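Local coordinates for protein translation factor SUI1 homolog (Pyrococcus horikoshii, PDB 5ZCY), which probably acts as an archaeal translation initiation factor that binds mRNA, at residues Q22-Y27 with T38-I43; K55-K60 with D80-L85. All blocks are in the same frame, centred on the assembly; numbering follows the deposited sequence.

In the fold
The chain enters the mixed beta sheet through strand 24-30, turns back and returns as strand 36-41. Interaction 1 (22-27 with 38-43) closes this beta hairpin. Helix 50-61 follows. The chain then runs through the hairpin of strands 65-68 and 71-75 before helix 82-88, and interaction 2 (55-60 with 80-85) closes this longer loop by pairing the two helices. The contacts come in series and neither nests in the other. They meet at the face of the sheet that carries V26 and I40: I40 CD1 lies 3.7 Å from L57 CD1, and V26 CG1 lies 3.9 Å from I82 CG2. This joins hairpin and helices in one apolar core.

Interaction 1: residues Q22-Y27 with T38-I43; sequences QRIKVY and TIIEGI
These segments form an antiparallel beta hairpin, part of the mixed sheet of the SUI1 fold. Four backbone hydrogen bonds hold it. K25 and E41 make one hydrogen-bonded pair, Y27 and I39 the next. E41 N to K25 O (2.9 Å) is almost straight, as is I39 N to Y27 O (2.8 Å). Both donors lie nearly along the C=O axis. V26 and I40 form the non-hydrogen-bonded pair between them. G42, at phi 111°, follows the last pair; it has no side chain, and its CA lies against R23 O.

On the face with V26 and I40, the contacts are apolar. I24 CG2 lies beside I40 CG2 at 3.8 Å. The V26 and T38 side chains cross obliquely, with V26 CG1 and T38 CG2 a tight 3.5 Å apart.

K25, Y27, I39 and E41 share the other face. K25 bends at chi2 (-60°) and NZ bonds Q22 O in its own segment, on a carbonyl lone pair. The same NZ forms a salt bridge with E97.

Y27 takes the crowded chi1 position (57°), which lays its ring across the neighbouring strand. I39 CB sits over one face in a CH-pi contact. At the ring edge, Y27 OH donates a very short 2.5 Å hydrogen bond to E41 OE1, from above the carboxylate plane.

Interaction 2: residues K55-K60 with D80-L85; sequences KKLKAK and DRIKKL. With NO3 (nitrate ion), chain B.
L57 and L85 carry the apolar centre of this contact. Their side chains cross obliquely, and L57 CD2 meets L85 CB at 3.9 Å. The other branch of L57 turns to I82, with L57 CD1 to I82 CD1 at 4.4 Å, a loose touch.

K60 meets L85 tip to tip. Its aliphatic part packs on the leucine, with K60 CD 3.8 Å from L85 CD2. The chain is extended beyond CG, which carries the ammonium past the leucine. K60 NZ lies 3.0 Å from L85 O, but the angle is too poor for a hydrogen bond. Its salt bridge is with E88, one turn further along helix 82-88.

Both segments carry regular helix bonds: L85 N to R81 O and K60 N to K56 O. R81 stands at the margin, its NH1 4.3 Å from K60 O, and its side chain also touches L61.

Further out, L57 and I82 sit over strand 36-41. I82 also touches V98, and L61 lies against L85. The contact thus pairs two helices over one face of the sheet, as in the two-layer alpha-beta sandwich of SUI1 proteins.

K56 makes no contact with 80-85. Its NZ donates to nitrate O1 at 3.0 Å and weakly to O3 at 3.3 Å. The ion probably comes from the crystallisation liquor.

No hydrogen bond crosses between the two segments. The leucines and isoleucine join the helices by apolar contact. K60, at the edge of the contact, combines both roles: its methylenes extend the apolar surface, while the salt bridge adds a charged tie between helices 50-61 and 82-88 in place of a hydrogen bond between 55-60 and 80-85.

Interaction 1: residues Q22-Y27 with T38-I43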
loop_
_atom_site.group_PDB
_atom_site.type_symbol
_atom_site.label_atom_id
_atom_site.label_comp_id
_atom_site.label_asym_id
_atom_site.label_seq_id
_atom_site.Cartn_x
_atom_site.Cartn_y
_atom_site.Cartn_z
ATOM N N GLN A 22 3.307 0.794 14.152
ATOM C CA GLN A 22 2.465 1.018 12.976
ATOM C C GLN A 22 3.239 0.615 11.725
ATOM O O GLN A 22 3.857 1.419 11.003
ATOM C CB GLN A 22 2.052 2.484 12.876
ATOM C CG GLN A 22 0.778 2.690 13.635
ATOM C CD GLN A 22 0.225 4.029 13.330
ATOM O OE1 GLN A 22 0.902 5.014 13.605
ATOM N NE2 GLN A 22 -0.981 4.088 12.730
ATOM N N ARG A 23 3.293 -0.674 11.575
ATOM C CA ARG A 23 4.234 -1.314 10.780
ATOM C C ARG A 23 3.814 -1.125 9.313
ATOM O O ARG A 23 4.773 -1.227 8.556
ATOM C CB ARG A 23 4.408 -2.830 11.155
ATOM C CG ARG A 23 3.142 -3.628 11.455
ATOM C CD ARG A 23 3.342 -5.134 11.672
ATOM N NE ARG A 23 3.724 -5.810 10.431
ATOM C CZ ARG A 23 2.956 -5.950 9.343
ATOM N NH1 ARG A 23 1.714 -5.505 9.298
ATOM N NH2 ARG A 23 3.423 -6.584 8.279
ATOM N N ILE A 24 2.512 -0.969 8.926
ATOM C CA ILE A 24 2.267 -0.789 7.463
ATOM C C ILE A 24 2.319 0.723 7.181
ATOM O O ILE A 24 1.455 1.404 7.638
ATOM C CB ILE A 24 0.981 -1.407 6.985
ATOM C CG1 ILE A 24 1.075 -2.946 7.249
ATOM C CG2 ILE A 24 0.730 -1.158 5.530
ATOM C CD1 ILE A 24 -0.268 -3.588 7.132
ATOM N N LYS A 25 3.315 1.215 6.467
ATOM C CA LYS A 25 3.495 2.579 6.159
ATOM C C LYS A 25 3.044 2.848 4.743
ATOM O O LYS A 25 3.419 2.120 3.854
ATOM C CB LYS A 25 4.946 2.982 6.265
ATOM C CG LYS A 25 5.645 2.718 7.564
ATOM C CD LYS A 25 4.947 3.456 8.617
ATOM C CE LYS A 25 5.825 3.570 9.882
ATOM N NZ LYS A 25 5.006 3.929 11.064
ATOM N N VAL A 26 2.338 3.938 4.557
ATOM C CA VAL A 26 1.850 4.336 3.249
ATOM C C VAL A 26 2.334 5.764 3.040
ATOM O O VAL A 26 1.986 6.653 3.847
ATOM C CB VAL A 26 0.362 4.252 3.076
ATOM C CG1 VAL A 26 -0.073 4.657 1.653
ATOM C CG2 VAL A 26 -0.180 2.888 3.447
ATOM N N TYR A 27 3.035 6.013 1.954
ATOM C CA TYR A 27 3.599 7.368 1.753
ATOM C C TYR A 27 3.718 7.634 0.274
ATOM O O TYR A 27 3.550 6.735 -0.490
ATOM C CB TYR A 27 4.921 7.490 2.435
ATOM C CG TYR A 27 6.020 6.528 2.095
ATOM C CD1 TYR A 27 6.146 5.338 2.751
ATOM C CD2 TYR A 27 6.977 6.794 1.089
ATOM C CE1 TYR A 27 7.172 4.408 2.475
ATOM C CE2 TYR A 27 7.938 5.874 0.785
ATOM C CZ TYR A 27 8.083 4.698 1.491
ATOM O OH TYR A 27 9.035 3.737 1.287
ATOM N N THR A 38 2.112 6.065 -4.811
ATOM C CA THR A 38 1.842 5.659 -3.436
ATOM C C THR A 38 2.646 4.397 -3.126
ATOM O O THR A 38 2.548 3.426 -3.919
ATOM C CB THR A 38 0.398 5.387 -3.216
ATOM O OG1 THR A 38 -0.384 6.523 -3.502
ATOM C CG2 THR A 38 0.024 4.925 -1.802
ATOM N N ILE A 39 3.420 4.411 -2.047
ATOM C CA ILE A 39 4.216 3.296 -1.634
ATOM C C ILE A 39 3.583 2.725 -0.399
ATOM O O ILE A 39 3.194 3.426 0.528
ATOM C CB ILE A 39 5.666 3.719 -1.267
ATOM C CG1 ILE A 39 6.291 4.600 -2.353
ATOM C CG2 ILE A 39 6.509 2.540 -0.845
ATOM C CD1 ILE A 39 6.348 3.922 -3.683
ATOM N N ILE A 40 3.431 1.373 -0.437
ATOM C CA ILE A 40 2.965 0.622 0.809
ATOM C C ILE A 40 4.145 -0.300 1.214
ATOM O O ILE A 40 4.549 -1.201 0.424
ATOM C CB ILE A 40 1.711 -0.228 0.507
ATOM C CG1 ILE A 40 0.609 0.658 -0.028
ATOM C CG2 ILE A 40 1.296 -0.954 1.750
ATOM C CD1 ILE A 40 -0.403 -0.157 -0.824
ATOM N N GLU A 41 4.636 -0.020 2.390
ATOM C CA GLU A 41 5.806 -0.762 2.929
ATOM C C GLU A 41 5.433 -1.335 4.240
ATOM O O GLU A 41 4.583 -0.881 4.973
ATOM C CB GLU A 41 6.988 0.249 3.124
ATOM C CG GLU A 41 8.406 -0.140 3.333
ATOM C CD GLU A 41 9.151 1.227 3.322
ATOM O OE1 GLU A 41 9.645 1.587 2.302
ATOM O OE2 GLU A 41 9.054 1.997 4.337
ATOM N N GLY A 42 5.904 -2.535 4.543
ATOM C CA GLY A 42 5.648 -3.157 5.837
ATOM C C GLY A 42 4.748 -4.355 5.885
ATOM O O GLY A 42 4.607 -5.051 6.930
ATOM N N ILE A 43 4.095 -4.659 4.777
ATOM C CA ILE A 43 3.369 -5.914 4.681
ATOM C C ILE A 43 4.410 -7.032 4.582
ATOM O O ILE A 43 5.332 -6.940 3.787
ATOM C CB ILE A 43 2.448 -5.925 3.499
ATOM C CG1 ILE A 43 1.317 -4.935 3.686
ATOM C CG2 ILE A 43 1.816 -7.329 3.304
ATOM C CD1 ILE A 43 0.478 -4.666 2.445
#

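Interaction 2: residues K55-K60 with D80-L85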
loop_
_atom_site.group_PDB
_atom_site.type_symbol
_atom_site.label_atom_id
_atom_site.label_comp_id
_atom_site.label_asym_id
_atom_site.label_seq_id
_atom_site.Cartn_x
_atom_site.Cartn_y
_atom_site.Cartn_z
ATOM N N LYS A 55 -2.035 -6.473 -7.363
ATOM C CA LYS A 55 -3.046 -6.653 -8.438
ATOM C C LYS A 55 -4.412 -6.291 -7.979
ATOM O O LYS A 55 -5.207 -5.667 -8.704
ATOM C CB LYS A 55 -2.863 -8.098 -8.957
ATOM C CG LYS A 55 -3.841 -8.617 -9.987
ATOM C CD LYS A 55 -3.751 -10.168 -10.156
ATOM C CE LYS A 55 -4.266 -10.901 -8.910
ATOM N NZ LYS A 55 -4.006 -12.388 -8.923
ATOM N N LYS A 56 -4.840 -6.645 -6.757
ATOM C CA LYS A 56 -6.115 -6.388 -6.225
ATOM C C LYS A 56 -6.306 -4.857 -6.076
ATOM O O LYS A 56 -7.353 -4.323 -6.349
ATOM C CB LYS A 56 -6.388 -7.080 -4.919
ATOM C CG LYS A 56 -6.529 -8.602 -5.102
ATOM C CD LYS A 56 -6.847 -9.201 -3.806
ATOM C CE LYS A 56 -6.911 -10.771 -3.946
ATOM N NZ LYS A 56 -7.282 -11.213 -2.588
ATOM N N LEU A 57 -5.296 -4.196 -5.525
ATOM C CA LEU A 57 -5.467 -2.751 -5.305
ATOM C C LEU A 57 -5.482 -2.067 -6.645
ATOM O O LEU A 57 -6.302 -1.084 -6.738
ATOM C CB LEU A 57 -4.231 -2.302 -4.492
ATOM C CG LEU A 57 -4.222 -2.719 -3.051
ATOM C CD1 LEU A 57 -2.860 -2.344 -2.437
ATOM C CD2 LEU A 57 -5.351 -2.261 -2.174
ATOM N N LYS A 58 -4.679 -2.448 -7.597
ATOM C CA LYS A 58 -4.621 -1.897 -9.019
ATOM C C LYS A 58 -6.015 -2.026 -9.643
ATOM O O LYS A 58 -6.486 -1.098 -10.320
ATOM C CB LYS A 58 -3.568 -2.540 -9.926
ATOM C CG LYS A 58 -2.124 -2.117 -9.566
ATOM C CD LYS A 58 -1.054 -3.025 -10.140
ATOM C CE LYS A 58 -1.009 -2.978 -11.671
ATOM N NZ LYS A 58 0.047 -3.923 -12.110
ATOM N N ALA A 59 -6.659 -3.137 -9.429
ATOM C CA ALA A 59 -7.985 -3.351 -10.020
ATOM C C ALA A 59 -9.002 -2.504 -9.347
ATOM O O ALA A 59 -9.833 -1.877 -10.070
ATOM C CB ALA A 59 -8.340 -4.842 -9.945
ATOM N N LYS A 60 -8.988 -2.346 -8.015
ATOM C CA LYS A 60 -9.912 -1.570 -7.305
ATOM C C LYS A 60 -9.820 -0.082 -7.681
ATOM O O LYS A 60 -10.830 0.588 -7.820
ATOM C CB LYS A 60 -9.803 -1.692 -5.781
ATOM C CG LYS A 60 -10.178 -3.055 -5.163
ATOM C CD LYS A 60 -9.457 -3.217 -3.819
ATOM C CE LYS A 60 -10.089 -4.197 -2.828
ATOM N NZ LYS A 60 -9.682 -3.764 -1.458
ATOM N N ASP A 80 -6.103 8.644 0.272
ATOM C CA ASP A 80 -7.485 8.916 0.708
ATOM C C ASP A 80 -8.260 7.609 0.935
ATOM O O ASP A 80 -9.193 7.652 1.769
ATOM C CB ASP A 80 -8.187 9.738 -0.349
ATOM C CG ASP A 80 -8.004 9.269 -1.740
ATOM O OD1 ASP A 80 -7.333 8.292 -2.088
ATOM O OD2 ASP A 80 -8.713 9.780 -2.635
ATOM N N ARG A 81 -7.936 6.554 0.224
ATOM C CA ARG A 81 -8.751 5.359 0.231
ATOM C C ARG A 81 -7.937 4.149 0.770
ATOM O O ARG A 81 -8.567 3.091 0.947
ATOM C CB ARG A 81 -9.228 4.970 -1.113
ATOM C CG ARG A 81 -10.202 6.007 -1.667
ATOM C CD ARG A 81 -10.610 5.690 -3.072
ATOM N NE ARG A 81 -11.346 4.428 -3.150
ATOM C CZ ARG A 81 -11.626 3.761 -4.289
ATOM N NH1 ARG A 81 -11.239 4.192 -5.482
ATOM N NH2 ARG A 81 -12.257 2.615 -4.191
ATOM N N ILE A 82 -6.650 4.228 1.042
ATOM C CA ILE A 82 -5.828 3.049 1.250
ATOM C C ILE A 82 -6.189 2.315 2.524
ATOM O O ILE A 82 -6.110 1.074 2.509
ATOM C CB ILE A 82 -4.314 3.412 1.224
ATOM C CG1 ILE A 82 -3.436 2.167 1.044
ATOM C CG2 ILE A 82 -3.917 4.229 2.439
ATOM C CD1 ILE A 82 -3.740 1.341 -0.131
ATOM N N LYS A 83 -6.578 2.990 3.593
ATOM C CA LYS A 83 -6.933 2.256 4.840
ATOM C C LYS A 83 -8.167 1.423 4.585
ATOM O O LYS A 83 -8.200 0.239 4.994
ATOM C CB LYS A 83 -7.108 3.163 6.047
ATOM C CG LYS A 83 -5.838 3.762 6.515
ATOM C CD LYS A 83 -5.951 4.405 7.937
ATOM C CE LYS A 83 -4.721 5.158 8.300
ATOM N NZ LYS A 83 -4.800 5.794 9.641
ATOM N N LYS A 84 -9.177 1.923 3.900
ATOM C CA LYS A 84 -10.386 1.164 3.594
ATOM C C LYS A 84 -10.016 0.033 2.712
ATOM O O LYS A 84 -10.537 -1.128 2.910
ATOM C CB LYS A 84 -11.441 2.059 2.936
ATOM C CG LYS A 84 -12.638 1.385 2.361
ATOM C CD LYS A 84 -13.376 0.651 3.435
ATOM C CE LYS A 84 -14.699 0.119 2.897
ATOM N NZ LYS A 84 -15.246 -0.898 3.821
ATOM N N LEU A 85 -9.191 0.234 1.682
ATOM C CA LEU A 85 -8.934 -0.832 0.758
ATOM C C LEU A 85 -8.133 -1.928 1.421
ATOM O O LEU A 85 -8.370 -3.117 1.150
ATOM C CB LEU A 85 -8.239 -0.308 -0.471
ATOM C CG LEU A 85 -9.015 0.673 -1.385
ATOM C CD1 LEU A 85 -8.102 1.219 -2.454
ATOM C CD2 LEU A 85 -10.285 0.031 -1.928
HETATM N N NO3 B . -4.382 -10.957 -0.640
HETATM O O1 NO3 B . -5.347 -10.401 -0.459
HETATM O O2 NO3 B . -3.375 -11.316 0.281
HETATM O O3 NO3 B . -4.084 -11.154 -1.948
#